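Local coordinates for protein fanconi-associated nuclease 1 homolog (Pseudomonas aeruginosa, PDB 5Y7Q) that is a bacterial homolog of Fanconi-associated nuclease 1, combining FAN1-type helix-turn-helix, SAP and VRR-NUC domains in a chain that here binds DNA, at residues A71-L76 / L83-V88. Residues are numbered along the deposited sequence; the frame is centred on the assembly and turned at random.
Sequences AAFAEL and LLVRMV. With nucleotides of chain B.
The phosphate oxygen OP2 of DG10 of chain B is gripped by two hydrogen bonds from the Arg86 guanidinium: NH1 reaches OP2 at 3.0 Å with an N-H...O angle of 151°, and NH2 reaches the same OP2 at 3.2 Å. The oxygen lies at the edge of the guanidinium, near its plane, so an in-plane N-H of each terminal nitrogen points toward it, that of NH2 less straight than that of NH1. Arg86 NH2 also makes a salt bridge to Glu104, and Tyr43 meets the guanidinium in a cation-pi contact; together these probably restrict its rotation.

Between 71-76 and 83-88 the contact is apolar, with no hydrogen bond. Leu84 CD2 comes to the rim of the Phe73 ring, near its plane, 4.0 Å from Phe73 CD1 and equally close to Phe73 CE1. Val85 adds a lighter, oblique touch, its CG2 4.3 Å from Phe73 CZ. With CG anti to the backbone N (chi1 -178°), the Phe73 ring reaches across toward helix 78-89, while the backbones stay well apart: the CA atoms of Phe73 and Leu84 are separated by 9.4 Å. Phe47 of helix 42-57 meets the Phe73 ring with its plane at about 45°, and Leu44 and Leu51 pack on it too. The carbonyl oxygen of Phe73 accepts hydrogen bonds from Leu76 N and from Gln81 NE2. The arrangement is that of consecutive helices, 64-75 and 78-89, joined by a short turn in the FAN1 helix-turn-helix domain, packed through buried apolar side chains while an arginine of the second helix holds the DNA backbone.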
ATOM      1  N   ALA A  71      24.455  16.444 -15.362  1.00 84.13           N
ATOM      2  CA  ALA A  71      25.419  17.504 -15.678  1.00 90.65           C
ATOM      3  C   ALA A  71      24.745  18.704 -16.334  1.00 91.68           C
ATOM      4  O   ALA A  71      24.965  19.864 -15.936  1.00103.17           O
ATOM      5  CB  ALA A  71      26.521  16.956 -16.589  1.00 82.52           C
ATOM      6  N   ALA A  72      23.927  18.448 -17.356  1.00 76.87           N
ATOM      7  CA  ALA A  72      23.276  19.546 -18.054  1.00 75.42           C
ATOM      8  C   ALA A  72      22.439  20.365 -17.083  1.00 89.76           C
ATOM      9  O   ALA A  72      22.523  21.599 -17.069  1.00 91.19           O
ATOM     10  CB  ALA A  72      22.429  19.011 -19.209  1.00 74.75           C
ATOM     11  N   PHE A  73      21.667  19.683 -16.218  1.00 72.17           N
ATOM     12  CA  PHE A  73      20.865  20.376 -15.220  1.00 65.73           C
ATOM     13  C   PHE A  73      21.724  21.258 -14.324  1.00 67.50           C
ATOM     14  O   PHE A  73      21.337  22.388 -14.000  1.00 67.11           O
ATOM     15  CB  PHE A  73      20.098  19.359 -14.384  1.00 85.45           C
ATOM     16  CG  PHE A  73      19.200  19.980 -13.344  1.00 78.99           C
ATOM     17  CD1 PHE A  73      17.875  20.233 -13.624  1.00 73.25           C
ATOM     18  CD2 PHE A  73      19.687  20.306 -12.088  1.00 79.35           C
ATOM     19  CE1 PHE A  73      17.056  20.803 -12.685  1.00 73.27           C
ATOM     20  CE2 PHE A  73      18.863  20.874 -11.142  1.00 79.44           C
ATOM     21  CZ  PHE A  73      17.547  21.125 -11.445  1.00 75.19           C
ATOM     22  N   ALA A  74      22.881  20.750 -13.885  1.00 77.27           N
ATOM     23  CA  ALA A  74      23.804  21.593 -13.125  1.00 72.18           C
ATOM     24  C   ALA A  74      24.222  22.849 -13.897  1.00 78.83           C
ATOM     25  O   ALA A  74      24.530  23.885 -13.288  1.00 76.59           O
ATOM     26  CB  ALA A  74      25.040  20.791 -12.732  1.00 74.79           C
ATOM     27  N   GLU A  75      24.245  22.787 -15.228  1.00 82.74           N
ATOM     28  CA  GLU A  75      24.595  23.992 -15.979  1.00 93.26           C
ATOM     29  C   GLU A  75      23.483  25.042 -16.032  1.00 87.92           C
ATOM     30  O   GLU A  75      23.754  26.191 -16.380  1.00 80.50           O
ATOM     31  CB  GLU A  75      25.001  23.621 -17.409  1.00104.38           C
ATOM     32  CG  GLU A  75      26.050  22.529 -17.479  1.00110.73           C
ATOM     33  CD  GLU A  75      27.227  22.803 -16.568  1.00119.34           C
ATOM     34  OE1 GLU A  75      27.767  23.933 -16.617  1.00117.66           O
ATOM     35  OE2 GLU A  75      27.600  21.891 -15.794  1.00126.70           O
ATOM     36  N   LEU A  76      22.251  24.697 -15.702  1.00 89.11           N
ATOM     37  CA  LEU A  76      21.149  25.620 -15.927  1.00 83.23           C
ATOM     38  C   LEU A  76      21.194  26.798 -14.958  1.00 81.47           C
ATOM     39  O   LEU A  76      21.603  26.649 -13.803  1.00 90.32           O
ATOM     40  CB  LEU A  76      19.818  24.904 -15.774  1.00 75.40           C
ATOM     41  CG  LEU A  76      19.490  24.070 -16.997  1.00 69.44           C
ATOM     42  CD1 LEU A  76      18.431  23.061 -16.621  1.00 63.63           C
ATOM     43  CD2 LEU A  76      19.069  25.003 -18.129  1.00 68.98           C
ATOM     44  N   LEU A  83      11.993  26.259 -12.568  1.00 70.30           N
ATOM     45  CA  LEU A  83      10.841  26.020 -13.423  1.00 60.89           C
ATOM     46  C   LEU A  83      10.706  24.547 -13.730  1.00 62.81           C
ATOM     47  O   LEU A  83       9.602  23.985 -13.650  1.00 62.67           O
ATOM     48  CB  LEU A  83      10.957  26.814 -14.709  1.00 59.13           C
ATOM     49  CG  LEU A  83       9.725  26.573 -15.566  1.00 61.93           C
ATOM     50  CD1 LEU A  83       8.496  27.018 -14.772  1.00 51.90           C
ATOM     51  CD2 LEU A  83       9.851  27.322 -16.904  1.00 71.39           C
ATOM     52  N   LEU A  84      11.828  23.897 -14.042  1.00 50.91           N
ATOM     53  CA  LEU A  84      11.781  22.470 -14.317  1.00 57.31           C
ATOM     54  C   LEU A  84      11.152  21.723 -13.159  1.00 57.87           C
ATOM     55  O   LEU A  84      10.174  20.975 -13.329  1.00 53.44           O
ATOM     56  CB  LEU A  84      13.177  21.924 -14.574  1.00 61.61           C
ATOM     57  CG  LEU A  84      13.076  20.535 -15.193  1.00 63.55           C
ATOM     58  CD1 LEU A  84      12.119  20.615 -16.374  1.00 64.20           C
ATOM     59  CD2 LEU A  84      14.439  20.064 -15.652  1.00 64.07           C
ATOM     60  N   VAL A  85      11.693  21.930 -11.963  1.00 54.54           N
ATOM     61  CA  VAL A  85      11.231  21.132 -10.840  1.00 55.12           C
ATOM     62  C   VAL A  85       9.749  21.373 -10.606  1.00 57.23           C
ATOM     63  O   VAL A  85       8.976  20.425 -10.351  1.00 50.10           O
ATOM     64  CB  VAL A  85      12.093  21.438  -9.611  1.00 60.08           C
ATOM     65  CG1 VAL A  85      11.541  20.766  -8.414  1.00 57.53           C
ATOM     66  CG2 VAL A  85      13.509  20.942  -9.877  1.00 66.70           C
ATOM     67  N   ARG A  86       9.307  22.627 -10.779  1.00 50.12           N
ATOM     68  CA  ARG A  86       7.878  22.903 -10.694  1.00 47.87           C
ATOM     69  C   ARG A  86       7.078  22.050 -11.677  1.00 51.23           C
ATOM     70  O   ARG A  86       6.066  21.459 -11.301  1.00 62.61           O
ATOM     71  CB  ARG A  86       7.608  24.377 -10.926  1.00 51.20           C
ATOM     72  CG  ARG A  86       8.135  25.242  -9.848  1.00 57.85           C
ATOM     73  CD  ARG A  86       7.561  24.900  -8.519  1.00 56.28           C
ATOM     74  NE  ARG A  86       7.713  26.057  -7.655  1.00 68.72           N
ATOM     75  CZ  ARG A  86       7.140  26.211  -6.463  1.00 64.28           C
ATOM     76  NH1 ARG A  86       6.360  25.261  -5.980  1.00 55.39           N
ATOM     77  NH2 ARG A  86       7.338  27.338  -5.773  1.00 57.60           N
ATOM     78  N   MET A  87       7.509  21.964 -12.941  1.00 45.35           N
ATOM     79  CA  MET A  87       6.723  21.155 -13.876  1.00 51.86           C
ATOM     80  C   MET A  87       6.732  19.675 -13.484  1.00 61.29           C
ATOM     81  O   MET A  87       5.701  18.991 -13.584  1.00 64.62           O
ATOM     82  CB  MET A  87       7.243  21.341 -15.305  1.00 58.36           C
ATOM     83  CG  MET A  87       7.245  22.812 -15.773  1.00 67.84           C
ATOM     84  SD  MET A  87       8.145  23.140 -17.275  1.00 78.18           S
ATOM     85  CE  MET A  87       7.189  22.169 -18.395  1.00 78.62           C
ATOM     86  N   VAL A  88       7.875  19.178 -13.010  1.00 61.76           N
ATOM     87  CA  VAL A  88       8.012  17.767 -12.672  1.00 56.77           C
ATOM     88  C   VAL A  88       7.098  17.398 -11.519  1.00 60.29           C
ATOM     89  O   VAL A  88       6.500  16.322 -11.507  1.00 61.83           O
ATOM     90  CB  VAL A  88       9.481  17.452 -12.346  1.00 59.17           C
ATOM     91  CG1 VAL A  88       9.635  16.020 -11.870  1.00 55.41           C
ATOM     92  CG2 VAL A  88      10.387  17.745 -13.563  1.00 62.56           C
TER
ATOM     93  P    DG B  10       5.134  27.215  -2.307  1.00 72.33           P
ATOM     94  OP1  DG B  10       5.324  28.678  -2.405  1.00 84.65           O
ATOM     95  OP2  DG B  10       5.831  26.260  -3.184  1.00 55.80           O
ATOM     96  O5'  DG B  10       5.422  26.881  -0.781  1.00 71.55           O
ATOM     97  C5'  DG B  10       4.737  27.617   0.219  1.00 67.05           C
ATOM     98  C4'  DG B  10       4.722  26.851   1.503  1.00 70.76           C
ATOM     99  O4'  DG B  10       3.863  25.706   1.345  1.00 78.46           O
ATOM    100  C3'  DG B  10       6.091  26.320   1.915  1.00 83.33           C
ATOM    101  O3'  DG B  10       6.458  26.842   3.169  1.00 93.41           O
ATOM    102  C2'  DG B  10       5.927  24.802   1.974  1.00 75.64           C
ATOM    103  C1'  DG B  10       4.423  24.607   2.008  1.00 71.35           C
ATOM    104  N9   DG B  10       4.028  23.402   1.315  1.00 68.68           N
ATOM    105  C8   DG B  10       4.505  22.945   0.109  1.00 64.45           C
ATOM    106  N7   DG B  10       3.972  21.820  -0.269  1.00 65.09           N
ATOM    107  C5   DG B  10       3.093  21.504   0.762  1.00 74.77           C
ATOM    108  C6   DG B  10       2.229  20.391   0.921  1.00 78.49           C
ATOM    109  O6   DG B  10       2.068  19.423   0.152  1.00 65.51           O
ATOM    110  N1   DG B  10       1.514  20.467   2.126  1.00 83.80           N
ATOM    111  C2   DG B  10       1.630  21.491   3.054  1.00 84.40           C
ATOM    112  N2   DG B  10       0.866  21.404   4.149  1.00 92.18           N
ATOM    113  N3   DG B  10       2.427  22.532   2.911  1.00 83.04           N
ATOM    114  C4   DG B  10       3.128  22.472   1.748  1.00 80.03           C
TER